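PDB 2I33: acid phosphatase from Bacillus anthracis, which probably catalyses the hydrolysis of phosphate monoesters at acid pH, as a magnesium-binding class C phosphatase of the HAD superfamily. Local coordinates for residues V14-Q19 with K238-H243; L36-Y41 with I213-P217; G44-D49 with F109-T113; W91-I95 with R126-Q130; V118-Y122 with G142-A146. All blocks are in the same frame, centred on the assembly; numbering follows the deposited sequence.

Interaction 1. Residues V14-Q19 with K238-H243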
# COMPACT_ATOMS: atom_id res chain seq x y z
N VAL A 14 -6.73 -16.16 23.25
CA VAL A 14 -6.55 -15.17 22.13
C VAL A 14 -6.72 -15.83 20.76
O VAL A 14 -6.21 -16.93 20.51
CB VAL A 14 -5.17 -14.43 22.21
CG1 VAL A 14 -4.83 -14.06 23.67
CG2 VAL A 14 -4.02 -15.24 21.56
N LYS A 15 -7.44 -15.14 19.89
CA LYS A 15 -7.62 -15.58 18.51
C LYS A 15 -6.83 -14.65 17.61
O LYS A 15 -7.32 -13.58 17.22
CB LYS A 15 -9.11 -15.57 18.15
N LEU A 16 -5.59 -15.04 17.27
CA LEU A 16 -4.72 -14.24 16.44
C LEU A 16 -5.39 -13.86 15.14
O LEU A 16 -5.19 -12.77 14.65
CB LEU A 16 -3.42 -14.97 16.07
CG LEU A 16 -2.39 -15.22 17.15
CD1 LEU A 16 -1.18 -15.90 16.52
CD2 LEU A 16 -2.00 -13.91 17.87
N THR A 17 -6.16 -14.78 14.57
CA THR A 17 -6.72 -14.52 13.24
C THR A 17 -7.68 -13.32 13.20
O THR A 17 -7.80 -12.67 12.16
CB THR A 17 -7.45 -15.74 12.65
OG1 THR A 17 -8.29 -16.31 13.64
CG2 THR A 17 -6.43 -16.77 12.13
N ASP A 18 -8.29 -13.00 14.34
CA ASP A 18 -9.19 -11.86 14.39
C ASP A 18 -8.39 -10.58 14.21
O ASP A 18 -8.89 -9.60 13.67
CB ASP A 18 -9.95 -11.79 15.72
CG ASP A 18 -11.15 -12.75 15.79
OD1 ASP A 18 -11.47 -13.38 14.75
OD2 ASP A 18 -11.78 -12.79 16.87
N GLN A 19 -7.14 -10.60 14.65
CA GLN A 19 -6.29 -9.41 14.51
C GLN A 19 -5.95 -9.04 13.08
O GLN A 19 -5.48 -7.90 12.81
CB GLN A 19 -5.02 -9.61 15.35
CG GLN A 19 -5.34 -9.73 16.83
CD GLN A 19 -4.12 -10.01 17.66
OE1 GLN A 19 -3.01 -9.99 17.15
NE2 GLN A 19 -4.30 -10.22 18.96
N LYS A 238 3.11 -14.69 20.13
CA LYS A 238 2.91 -13.80 18.98
C LYS A 238 2.04 -12.62 19.37
O LYS A 238 2.31 -11.48 18.98
CB LYS A 238 2.27 -14.53 17.79
CG LYS A 238 3.17 -15.55 17.14
CD LYS A 238 2.49 -16.27 16.00
CE LYS A 238 3.34 -17.44 15.52
NZ LYS A 238 2.61 -18.35 14.59
N ASP A 239 1.00 -12.90 20.15
CA ASP A 239 0.06 -11.87 20.59
C ASP A 239 0.79 -10.77 21.39
O ASP A 239 0.57 -9.58 21.16
CB ASP A 239 -1.06 -12.50 21.41
CG ASP A 239 -2.09 -11.50 21.86
OD1 ASP A 239 -2.53 -10.69 21.03
OD2 ASP A 239 -2.44 -11.51 23.07
N LYS A 240 1.65 -11.17 22.31
CA LYS A 240 2.40 -10.20 23.09
C LYS A 240 3.36 -9.37 22.23
O LYS A 240 3.49 -8.16 22.42
CB LYS A 240 3.20 -10.89 24.20
CG LYS A 240 4.04 -9.94 25.02
CD LYS A 240 4.70 -10.65 26.18
CE LYS A 240 5.65 -9.73 26.95
NZ LYS A 240 4.98 -8.46 27.38
N ILE A 241 4.03 -10.04 21.30
CA ILE A 241 4.95 -9.38 20.39
C ILE A 241 4.22 -8.36 19.57
O ILE A 241 4.69 -7.25 19.38
CB ILE A 241 5.66 -10.38 19.46
CG1 ILE A 241 6.62 -11.26 20.28
CG2 ILE A 241 6.41 -9.67 18.36
CD1 ILE A 241 7.18 -12.42 19.49
N ARG A 242 3.07 -8.77 19.04
CA ARG A 242 2.29 -7.86 18.21
C ARG A 242 1.95 -6.61 19.01
O ARG A 242 2.17 -5.51 18.56
CB ARG A 242 1.03 -8.54 17.70
CG ARG A 242 1.29 -9.63 16.70
CD ARG A 242 -0.01 -10.36 16.38
NE ARG A 242 0.15 -11.27 15.25
CZ ARG A 242 -0.87 -11.82 14.59
NH1 ARG A 242 -2.13 -11.56 14.94
NH2 ARG A 242 -0.63 -12.64 13.58
N HIS A 243 1.44 -6.80 20.22
CA HIS A 243 1.10 -5.65 21.06
C HIS A 243 2.31 -4.80 21.45
O HIS A 243 2.25 -3.57 21.44
CB HIS A 243 0.37 -6.11 22.31
CG HIS A 243 -1.06 -6.44 22.07
ND1 HIS A 243 -1.48 -7.66 21.58
CD2 HIS A 243 -2.18 -5.70 22.24
CE1 HIS A 243 -2.79 -7.66 21.48
NE2 HIS A 243 -3.25 -6.49 21.88

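Interaction 2. Residues L36-Y41 with I213-P217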
# COMPACT_ATOMS: atom_id res chain seq x y z
N LEU A 36 -3.56 1.10 -5.70
CA LEU A 36 -2.16 0.92 -5.45
C LEU A 36 -1.56 -0.12 -6.39
O LEU A 36 -0.43 0.00 -6.81
CB LEU A 36 -1.91 0.49 -4.02
CG LEU A 36 -2.02 1.68 -3.07
CD1 LEU A 36 -2.51 1.26 -1.68
CD2 LEU A 36 -0.74 2.40 -2.95
N TYR A 37 -2.32 -1.16 -6.72
CA TYR A 37 -1.88 -2.13 -7.71
C TYR A 37 -1.80 -1.49 -9.09
O TYR A 37 -0.81 -1.64 -9.78
CB TYR A 37 -2.75 -3.39 -7.70
CG TYR A 37 -2.26 -4.33 -6.62
CD1 TYR A 37 -2.69 -4.18 -5.31
CD2 TYR A 37 -1.32 -5.31 -6.88
CE1 TYR A 37 -2.21 -5.00 -4.30
CE2 TYR A 37 -0.83 -6.12 -5.85
CZ TYR A 37 -1.28 -5.97 -4.57
OH TYR A 37 -0.83 -6.78 -3.57
N TYR A 38 -2.80 -0.72 -9.48
CA TYR A 38 -2.67 -0.02 -10.77
C TYR A 38 -1.49 0.95 -10.75
O TYR A 38 -0.76 1.10 -11.75
CB TYR A 38 -3.94 0.73 -11.11
CG TYR A 38 -5.05 -0.16 -11.51
CD1 TYR A 38 -4.92 -1.03 -12.61
CD2 TYR A 38 -6.28 -0.10 -10.87
CE1 TYR A 38 -5.99 -1.85 -13.01
CE2 TYR A 38 -7.35 -0.90 -11.28
CZ TYR A 38 -7.19 -1.78 -12.34
OH TYR A 38 -8.25 -2.57 -12.75
N GLN A 39 -1.29 1.66 -9.65
CA GLN A 39 -0.21 2.62 -9.59
C GLN A 39 1.12 1.92 -9.77
O GLN A 39 2.00 2.37 -10.50
CB GLN A 39 -0.19 3.31 -8.23
CG GLN A 39 0.97 4.25 -8.02
CD GLN A 39 0.69 5.24 -6.90
OE1 GLN A 39 -0.02 6.22 -7.11
NE2 GLN A 39 1.17 4.92 -5.67
N GLY A 40 1.26 0.78 -9.09
CA GLY A 40 2.50 0.01 -9.18
C GLY A 40 2.73 -0.46 -10.62
O GLY A 40 3.81 -0.27 -11.21
N TYR A 41 1.72 -1.05 -11.22
CA TYR A 41 1.87 -1.55 -12.59
C TYR A 41 2.00 -0.44 -13.61
O TYR A 41 2.75 -0.59 -14.60
CB TYR A 41 0.80 -2.59 -12.93
CG TYR A 41 1.09 -3.93 -12.29
CD1 TYR A 41 2.22 -4.66 -12.64
CD2 TYR A 41 0.25 -4.44 -11.29
CE1 TYR A 41 2.49 -5.86 -12.04
CE2 TYR A 41 0.52 -5.66 -10.69
CZ TYR A 41 1.65 -6.35 -11.06
OH TYR A 41 1.96 -7.56 -10.48
N ILE A 213 6.82 -1.83 -5.57
CA ILE A 213 6.23 -2.45 -4.38
C ILE A 213 4.73 -2.33 -4.36
O ILE A 213 4.19 -1.33 -4.83
CB ILE A 213 6.86 -1.88 -3.09
CG1 ILE A 213 6.35 -2.63 -1.85
CG2 ILE A 213 6.72 -0.37 -3.02
CD1 ILE A 213 7.29 -2.66 -0.76
N PHE A 214 4.09 -3.39 -3.84
CA PHE A 214 2.65 -3.52 -3.67
C PHE A 214 2.29 -3.70 -2.20
O PHE A 214 3.05 -4.25 -1.42
CB PHE A 214 2.13 -4.67 -4.50
CG PHE A 214 2.34 -4.45 -5.96
CD1 PHE A 214 1.51 -3.63 -6.66
CD2 PHE A 214 3.39 -5.04 -6.63
CE1 PHE A 214 1.70 -3.35 -8.01
CE2 PHE A 214 3.58 -4.80 -7.97
CZ PHE A 214 2.73 -3.94 -8.66
N PRO A 215 1.10 -3.24 -1.83
CA PRO A 215 0.72 -3.29 -0.40
C PRO A 215 0.14 -4.61 0.06
O PRO A 215 -0.88 -5.06 -0.44
CB PRO A 215 -0.35 -2.20 -0.31
CG PRO A 215 -1.04 -2.32 -1.68
CD PRO A 215 0.11 -2.49 -2.64
N ASN A 216 0.73 -5.18 1.10
CA ASN A 216 0.23 -6.40 1.70
C ASN A 216 0.34 -6.33 3.23
O ASN A 216 1.31 -6.76 3.84
CB ASN A 216 1.01 -7.62 1.20
CG ASN A 216 0.52 -8.90 1.84
OD1 ASN A 216 -0.46 -8.86 2.63
ND2 ASN A 216 1.16 -10.02 1.51
N PRO A 217 -0.70 -5.79 3.85
CA PRO A 217 -0.75 -5.73 5.30
C PRO A 217 -1.25 -7.00 5.96
O PRO A 217 -1.47 -6.98 7.18
CB PRO A 217 -1.75 -4.60 5.56
CG PRO A 217 -2.68 -4.74 4.42
CD PRO A 217 -1.88 -5.14 3.24
O HOH W 1 1.68 -0.08 -4.94

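Interaction 3. Residues G44-D49 with F109-T113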
# COMPACT_ATOMS: atom_id res chain seq x y z
N GLY A 44 5.51 0.67 -13.17
CA GLY A 44 6.36 -0.36 -13.75
C GLY A 44 6.41 -0.27 -15.27
O GLY A 44 7.47 -0.42 -15.91
N GLN A 45 5.28 -0.03 -15.91
CA GLN A 45 5.27 0.09 -17.36
C GLN A 45 6.11 1.28 -17.86
O GLN A 45 6.88 1.17 -18.82
CB GLN A 45 3.85 0.17 -17.89
CG GLN A 45 3.83 0.05 -19.39
CD GLN A 45 2.50 -0.41 -19.92
OE1 GLN A 45 1.83 -1.25 -19.30
NE2 GLN A 45 2.14 0.09 -21.09
N LEU A 46 5.98 2.41 -17.18
CA LEU A 46 6.74 3.61 -17.50
C LEU A 46 8.22 3.32 -17.37
O LEU A 46 9.00 3.65 -18.24
CB LEU A 46 6.37 4.70 -16.52
CG LEU A 46 7.12 6.02 -16.65
CD1 LEU A 46 6.57 6.82 -17.78
CD2 LEU A 46 6.95 6.79 -15.33
N LYS A 47 8.59 2.66 -16.28
CA LYS A 47 9.98 2.37 -16.05
C LYS A 47 10.49 1.29 -17.00
O LYS A 47 11.66 1.31 -17.38
CB LYS A 47 10.19 2.00 -14.60
CG LYS A 47 9.89 3.16 -13.65
CD LYS A 47 10.89 4.29 -13.78
CE LYS A 47 10.61 5.45 -12.85
NZ LYS A 47 11.54 6.58 -13.10
N LEU A 48 9.62 0.37 -17.40
CA LEU A 48 10.01 -0.62 -18.40
C LEU A 48 10.37 0.08 -19.71
O LEU A 48 11.41 -0.15 -20.28
CB LEU A 48 8.90 -1.63 -18.64
CG LEU A 48 9.24 -2.71 -19.66
CD1 LEU A 48 10.47 -3.50 -19.25
CD2 LEU A 48 8.05 -3.64 -19.91
N ASP A 49 9.50 0.96 -20.18
CA ASP A 49 9.80 1.70 -21.40
C ASP A 49 11.11 2.48 -21.32
O ASP A 49 11.88 2.51 -22.26
CB ASP A 49 8.68 2.66 -21.70
CG ASP A 49 7.44 1.97 -22.22
OD1 ASP A 49 7.51 0.80 -22.66
OD2 ASP A 49 6.39 2.64 -22.23
N PHE A 109 -0.13 -5.55 -17.81
CA PHE A 109 1.27 -5.16 -17.77
C PHE A 109 2.12 -6.30 -18.27
O PHE A 109 3.07 -6.12 -19.06
CB PHE A 109 1.71 -4.74 -16.38
CG PHE A 109 3.19 -4.65 -16.25
CD1 PHE A 109 3.91 -3.63 -16.84
CD2 PHE A 109 3.90 -5.65 -15.58
CE1 PHE A 109 5.28 -3.60 -16.76
CE2 PHE A 109 5.29 -5.63 -15.53
CZ PHE A 109 5.97 -4.60 -16.10
N LEU A 110 1.78 -7.52 -17.85
CA LEU A 110 2.57 -8.64 -18.29
C LEU A 110 2.42 -8.90 -19.80
O LEU A 110 3.39 -9.22 -20.48
CB LEU A 110 2.18 -9.91 -17.53
CG LEU A 110 2.48 -9.84 -16.03
CD1 LEU A 110 1.80 -10.97 -15.32
CD2 LEU A 110 3.98 -9.87 -15.81
N LYS A 111 1.21 -8.75 -20.34
CA LYS A 111 1.02 -8.87 -21.77
C LYS A 111 1.76 -7.78 -22.52
O LYS A 111 2.28 -8.03 -23.61
CB LYS A 111 -0.46 -8.86 -22.13
CG LYS A 111 -1.23 -10.06 -21.61
CD LYS A 111 -0.76 -11.38 -22.15
CE LYS A 111 -1.22 -11.63 -23.57
NZ LYS A 111 -0.59 -12.86 -24.11
N TYR A 112 1.82 -6.57 -21.95
CA TYR A 112 2.61 -5.50 -22.57
C TYR A 112 4.09 -5.84 -22.62
O TYR A 112 4.75 -5.74 -23.64
CB TYR A 112 2.44 -4.21 -21.80
CG TYR A 112 3.25 -3.08 -22.37
CD1 TYR A 112 2.81 -2.38 -23.50
CD2 TYR A 112 4.45 -2.69 -21.78
CE1 TYR A 112 3.56 -1.34 -24.02
CE2 TYR A 112 5.19 -1.65 -22.32
CZ TYR A 112 4.74 -0.98 -23.42
OH TYR A 112 5.47 0.08 -23.96
N THR A 113 4.58 -6.28 -21.47
CA THR A 113 5.95 -6.72 -21.34
C THR A 113 6.28 -7.78 -22.38
O THR A 113 7.29 -7.67 -23.09
CB THR A 113 6.18 -7.22 -19.91
OG1 THR A 113 5.95 -6.16 -18.98
CG2 THR A 113 7.58 -7.71 -19.77

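Interaction 4. Residues W91-I95 with R126-Q130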
# COMPACT_ATOMS: atom_id res chain seq x y z
N TRP A 91 -3.56 -24.12 3.22
CA TRP A 91 -2.90 -23.35 2.19
C TRP A 91 -2.68 -24.21 0.94
O TRP A 91 -2.96 -23.79 -0.18
CB TRP A 91 -1.59 -22.79 2.70
CG TRP A 91 -0.82 -22.08 1.66
CD1 TRP A 91 0.33 -22.50 1.08
CD2 TRP A 91 -1.12 -20.81 1.11
NE1 TRP A 91 0.75 -21.56 0.15
CE2 TRP A 91 -0.13 -20.51 0.15
CE3 TRP A 91 -2.15 -19.89 1.30
CZ2 TRP A 91 -0.14 -19.32 -0.59
CZ3 TRP A 91 -2.15 -18.73 0.59
CH2 TRP A 91 -1.15 -18.45 -0.36
N ASP A 92 -2.18 -25.42 1.13
CA ASP A 92 -1.97 -26.30 -0.02
C ASP A 92 -3.27 -26.62 -0.73
O ASP A 92 -3.31 -26.69 -1.97
CB ASP A 92 -1.28 -27.58 0.40
CG ASP A 92 0.19 -27.35 0.76
OD1 ASP A 92 0.64 -26.18 0.60
OD2 ASP A 92 0.83 -28.34 1.19
N ASP A 93 -4.34 -26.81 0.05
CA ASP A 93 -5.68 -27.02 -0.53
C ASP A 93 -6.04 -25.84 -1.44
O ASP A 93 -6.49 -26.02 -2.58
CB ASP A 93 -6.74 -27.18 0.57
CG ASP A 93 -6.69 -28.53 1.29
OD1 ASP A 93 -5.89 -29.43 0.92
OD2 ASP A 93 -7.53 -28.72 2.19
N TRP A 94 -5.83 -24.65 -0.92
CA TRP A 94 -6.06 -23.42 -1.69
C TRP A 94 -5.21 -23.38 -2.96
O TRP A 94 -5.73 -23.14 -4.07
CB TRP A 94 -5.73 -22.23 -0.80
CG TRP A 94 -5.64 -20.95 -1.54
CD1 TRP A 94 -4.52 -20.21 -1.75
CD2 TRP A 94 -6.69 -20.29 -2.25
NE1 TRP A 94 -4.81 -19.10 -2.51
CE2 TRP A 94 -6.12 -19.14 -2.86
CE3 TRP A 94 -8.03 -20.55 -2.46
CZ2 TRP A 94 -6.89 -18.24 -3.61
CZ3 TRP A 94 -8.77 -19.67 -3.22
CH2 TRP A 94 -8.21 -18.54 -3.79
N ILE A 95 -3.92 -23.60 -2.83
CA ILE A 95 -3.05 -23.59 -4.02
C ILE A 95 -3.52 -24.60 -5.07
O ILE A 95 -3.55 -24.28 -6.27
CB ILE A 95 -1.61 -23.89 -3.61
CG1 ILE A 95 -1.07 -22.72 -2.78
CG2 ILE A 95 -0.75 -24.17 -4.86
CD1 ILE A 95 -0.84 -21.43 -3.51
N ARG A 126 6.13 -20.12 -3.39
CA ARG A 126 5.45 -21.40 -3.55
C ARG A 126 6.50 -22.49 -3.69
O ARG A 126 7.63 -22.25 -4.16
CB ARG A 126 4.54 -21.37 -4.77
CG ARG A 126 3.34 -20.49 -4.60
CD ARG A 126 2.67 -20.23 -5.89
NE ARG A 126 1.44 -19.50 -5.63
CZ ARG A 126 0.23 -19.84 -6.04
NH1 ARG A 126 0.04 -20.90 -6.80
NH2 ARG A 126 -0.81 -19.12 -5.65
N LYS A 127 6.12 -23.69 -3.27
CA LYS A 127 7.01 -24.83 -3.28
C LYS A 127 7.11 -25.37 -4.70
O LYS A 127 6.17 -25.34 -5.46
CB LYS A 127 6.46 -25.89 -2.34
CG LYS A 127 6.28 -25.41 -0.88
CD LYS A 127 5.69 -26.49 0.02
CE LYS A 127 4.17 -26.62 -0.14
NZ LYS A 127 3.55 -27.51 0.88
N THR A 128 8.28 -25.90 -5.04
CA THR A 128 8.45 -26.49 -6.36
C THR A 128 7.41 -27.58 -6.68
O THR A 128 7.05 -27.77 -7.85
CB THR A 128 9.87 -27.04 -6.51
OG1 THR A 128 10.20 -27.77 -5.32
CG2 THR A 128 10.83 -25.90 -6.70
N ASN A 129 6.89 -28.27 -5.66
CA ASN A 129 5.86 -29.30 -5.89
C ASN A 129 4.46 -28.72 -6.12
O ASN A 129 3.49 -29.45 -6.34
CB ASN A 129 5.86 -30.37 -4.79
CG ASN A 129 5.39 -29.84 -3.43
OD1 ASN A 129 4.85 -28.74 -3.32
ND2 ASN A 129 5.61 -30.63 -2.39
N GLN A 130 4.37 -27.39 -6.11
CA GLN A 130 3.15 -26.69 -6.45
C GLN A 130 3.26 -26.07 -7.83
O GLN A 130 2.44 -25.27 -8.21
CB GLN A 130 2.87 -25.62 -5.38
CG GLN A 130 2.63 -26.26 -4.04
CD GLN A 130 2.52 -25.28 -2.91
OE1 GLN A 130 3.25 -24.30 -2.83
NE2 GLN A 130 1.60 -25.56 -1.98
O HOH W 2 3.07 -22.31 -1.07
O HOH W 3 -0.37 -27.60 -2.87
O HOH W 4 2.60 -25.06 2.39
O HOH W 5 -2.29 -22.38 -7.79

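Interaction 5. Residues V118-Y122 with G142-A146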
# COMPACT_ATOMS: atom_id res chain seq x y z
N VAL A 118 10.21 -8.77 -23.87
CA VAL A 118 10.90 -8.83 -22.59
C VAL A 118 10.47 -10.13 -21.89
O VAL A 118 9.28 -10.41 -21.73
CB VAL A 118 10.56 -7.59 -21.72
CG1 VAL A 118 11.11 -7.73 -20.29
CG2 VAL A 118 11.08 -6.31 -22.38
N ASP A 119 11.46 -10.87 -21.43
CA ASP A 119 11.20 -12.07 -20.67
C ASP A 119 10.68 -11.77 -19.26
O ASP A 119 11.11 -10.82 -18.61
CB ASP A 119 12.45 -12.96 -20.58
CG ASP A 119 12.71 -13.75 -21.85
OD1 ASP A 119 11.71 -14.13 -22.51
OD2 ASP A 119 13.91 -14.02 -22.17
N ILE A 120 9.76 -12.61 -18.82
CA ILE A 120 9.17 -12.50 -17.49
C ILE A 120 9.60 -13.69 -16.66
O ILE A 120 9.50 -14.84 -17.11
CB ILE A 120 7.64 -12.51 -17.61
CG1 ILE A 120 7.21 -11.30 -18.45
CG2 ILE A 120 6.97 -12.54 -16.25
CD1 ILE A 120 5.81 -11.43 -19.00
N TYR A 121 10.06 -13.43 -15.44
CA TYR A 121 10.33 -14.49 -14.47
C TYR A 121 9.50 -14.29 -13.25
O TYR A 121 9.52 -13.23 -12.65
CB TYR A 121 11.80 -14.56 -14.12
CG TYR A 121 12.50 -14.97 -15.37
CD1 TYR A 121 12.55 -16.30 -15.74
CD2 TYR A 121 13.00 -14.02 -16.25
CE1 TYR A 121 13.13 -16.68 -16.94
CE2 TYR A 121 13.57 -14.37 -17.43
CZ TYR A 121 13.64 -15.69 -17.78
OH TYR A 121 14.24 -16.02 -18.98
N TYR A 122 8.71 -15.31 -12.95
CA TYR A 122 7.90 -15.32 -11.75
C TYR A 122 8.71 -16.05 -10.68
O TYR A 122 8.78 -17.27 -10.68
CB TYR A 122 6.58 -16.05 -11.96
CG TYR A 122 5.76 -15.54 -13.13
CD1 TYR A 122 5.00 -14.41 -13.01
CD2 TYR A 122 5.78 -16.19 -14.37
CE1 TYR A 122 4.24 -13.94 -14.06
CE2 TYR A 122 5.04 -15.72 -15.42
CZ TYR A 122 4.27 -14.60 -15.26
OH TYR A 122 3.52 -14.12 -16.31
N GLY A 142 -4.44 -16.02 -17.49
CA GLY A 142 -3.89 -15.52 -18.76
C GLY A 142 -2.53 -14.85 -18.64
O GLY A 142 -2.15 -14.01 -19.48
N ALA A 143 -1.77 -15.24 -17.63
CA ALA A 143 -0.42 -14.71 -17.44
C ALA A 143 0.46 -15.31 -18.53
O ALA A 143 0.39 -16.52 -18.78
CB ALA A 143 0.11 -15.07 -16.06
N PRO A 144 1.27 -14.48 -19.19
CA PRO A 144 2.17 -15.02 -20.21
C PRO A 144 3.32 -15.82 -19.62
O PRO A 144 3.65 -15.71 -18.44
CB PRO A 144 2.74 -13.78 -20.90
CG PRO A 144 2.57 -12.70 -19.98
CD PRO A 144 1.42 -13.02 -19.05
N GLN A 145 3.93 -16.62 -20.48
CA GLN A 145 5.11 -17.37 -20.12
C GLN A 145 4.87 -18.20 -18.85
O GLN A 145 5.71 -18.23 -17.97
CB GLN A 145 6.31 -16.39 -19.98
CG GLN A 145 6.77 -15.78 -21.33
CD GLN A 145 7.59 -14.49 -21.19
OE1 GLN A 145 8.45 -14.39 -20.33
NE2 GLN A 145 7.32 -13.51 -22.06
N ALA A 146 3.71 -18.86 -18.78
CA ALA A 146 3.34 -19.69 -17.62
C ALA A 146 3.91 -21.09 -17.76
O ALA A 146 3.17 -22.08 -17.88
CB ALA A 146 1.81 -19.74 -17.44

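Interaction 1. Residues V14-Q19 with K238-H243
Q19 works with both ends of its amide, giving to D239 and taking from R242, and so ties the N-terminal end of the modelled chain to helix 235-244. Among the polar bonds, Q19 NE2 donates to D239 OD1 over 2.8 Å, with the acceptor in the amide plane but the donor on the anti side of the carboxylate and tilted out of its plane. D239 holds CG opposite its backbone N (chi1 -178°), which points the carboxylate at Q19. R242 NH1 returns a bond of 2.9 Å to Q19 OE1 that is nearly straight (168°); OE1 lies in the guanidinium plane, although NH1 stands above the plane of the amide carbonyl. A weak second bond runs from R242 NH1 to the backbone L16 O. Within the helix, H243 ND1 donates to D239 O at 2.8 Å.

The apolar share falls to L16. Its CD2 lies over one guanidinium face of R242, 3.7 Å above the plane and toward the rim, while L16 CD1 touches K238 CD at 3.7 Å. V14 CG1 also touches D239 OD2, at 3.5 Å.

R242 has further partners in E223, by a salt bridge, and Y227, and it packs on M22 of the second subunit. Held by these acceptors and by a methyl over one face, the guanidinium is probably fixed in rotation, and its charge may polarise the Q19 amide.

Interaction 2. Residues L36-Y41 with I213-P217
L36 O is gripped twice: by G40 N in the ordinary helical bond of 2.9 Å, and by a water that donates to it over 2.8 Å. The same water gives its other proton to I213 O, also at 2.8 Å, and thus bridges helix 31-54 to the chain just as it leaves strand 211-213.

Beside this bridge the contact is aromatic. F214 keeps CG beside its backbone N (chi1 -63°), which carries the ring to both Y37 and Y41, its CD1 side against the first and its CZ end against the second. Its plane is near parallel to that of Y37 (11°), but the rings are displaced and barely overlap; F214 CD1 lies over the Y37 face, 3.3 Å from Y37 CD2. Toward Y41 the rings are oblique, and F214 CZ stands over the middle of the tyrosine face, 3.4 Å above its plane. G40, bare of a side chain, lets F214 CE1 come to 3.6 Å from its CA. P215 adds apolar contact, its CG against L36 CB.

N216 ND2 reaches the magnesium ligand D180. The aromatic cluster lies next to the probable HAD motif, and its phenols bond the carbonyls of E68 (Y37) and T69 (Y41), consistent with steadying that loop near the metal.

Interaction 3. Residues G44-D49 with F109-T113
Q45 lays its amide flat on the ring of Y112, and D49 meets the hydroxyl of the same tyrosine, so that one side chain of helix 106-115 engages two residues a turn apart on helix 31-54. The amide-on-ring contact is a true stack: the planes differ by 9°, and Q45 NE2 sits over the ring centre, 3.3 Å above it. With CG of Q45 anti to the backbone N (chi1 -170°) and the chain extended beyond, the amide reaches across to that face.

The polar bond is short, 2.5 Å from Y112 OH to D49 OD1, and uses the syn lone pair of the carboxylate oxygen. OD1 lies in the plane of the ring, at its edge, whereas the carboxylate is turned well away from that plane.

Van der Waals contacts complete the contact. The apolar pairs are loose, L48 CD2 to F109 CE1 at 4.2 Å and L48 CD2 to Y112 CD2 at 4.2 Å. L48 CD2 comes closer to T113 OG1, at 3.4 Å. The T113 hydroxyl, lying over one face of the F109 ring, donates to F109 O at 2.9 Å.

The helix segments run almost parallel, 10.8 Å apart at the axes, with L48, F109 and T113 all packed on I62 of strand 59-64. The polar specificity of the helix pair lies in Y112, whose short bond to the syn lone pair probably stabilises the D49 carboxylate in its charged form.

Interaction 4. Residues W91-I95 with R126-Q130
I95 turns its CG1 branch beside its own backbone N (chi1 -68°) and bends again at chi2, which aims CD1 at R126; that arginine, extended from CG to NE, comes from the opposite direction and presents its guanidinium face. K127 instead folds at chi3 (-80°), swinging its ammonium toward D92. The two pairs illustrate contrasting uses of a cationic side chain.

In the first, the methyl covers one face of the guanidinium: I95 CD1 stands over the centre of the group, 3.1 Å above its plane, a tight fit. I95 CG2 packs on Q130 CB at 3.9 Å. The guanidinium nitrogens are left for polar partners, D67 in a salt bridge at NH2 and T134 at NH1, so a face held by isoleucine and nitrogens held by polar bonds together orient a charge beside the metal-binding aspartate.

In the second, K127 NZ forms a salt bridge with D92 OD2 at 2.9 Å, approaching from the syn side and slightly out of the carboxylate plane; its bond to D92 OD1 is weak. A water donates to D92 OD1 and accepts from K127 NZ, closing a small ring around the ion pair. Q130 OE1 takes K127 N at 3.0 Å and also a proton from another water, which in turn accepts from W91 NE1 at 2.7 Å.

Q130 is the N-cap of helix 131-141, four residues after the corner at R126. Backbone bonds from R126 and T128 to Q154 anchor the loop to strand 151-154; the salt bridge and I95 join helix 91-97 to that loop.

Interaction 5. Residues V118-Y122 with G142-A146
I120 and Q145 bring their CA atoms to 6.9 Å where strand 119-125 runs past the loop after helix 131-141, a loop that opens with a Schellman motif at G142 and turns through the left-handed helical region at Q145 (phi 54°, psi 44°). From that turn Q145, with CG beside its backbone N (chi1 -69°) and the chain extended beyond, reaches back to the strand and accepts I120 N on OE1 at 2.7 Å, a fairly straight bond with the donor close to the carbonyl plane.

Y122 makes the second bond. Its hydroxyl donates to P144 O over 2.7 Å, in the carbonyl plane and on a lone pair. The phenol comes in edge-on, with Q145 O also near its plane at 3.6 Å from Y122 CE2, while I120 CG2 lies over one ring face. A143 CB touches Y122 OH at 3.5 Å. I120 CD1 packs on P144 CG at 3.6 Å. L110 of helix 106-115 packs on both P144 and Y122.

Each bond across the contact joins a side chain to a backbone group. Both donors come from the strand and both acceptors from the loop, so the irregular loop is held without backbone-to-backbone bonds between the two segments.

In the fold
Interactions 2, 3 and 5 form a continuous chain of packing. Interactions 2 and 3 share helix 31-54 and meet where Y41 CD1 lies 3.5 Å from F109 CD2; interaction 3 passes to interaction 5 through L110 CB, 3.5 Å from P144 CD. Strand 119-125 leads from interaction 5 into the loop of interaction 4. The magnesium, bound by D65, D67 and D180, lies about 7 Å from the side chain of Y37 and 9 Å from that of R126; interactions 2 and 4 lie on opposite sides of the chain's centre, their own centres about 23 Å apart. Interaction 1 is peripheral, its centre about 26 Å from that of interaction 2 and nearest atoms about 7 Å apart. Interactions 1, 2 and 3 border the second subunit.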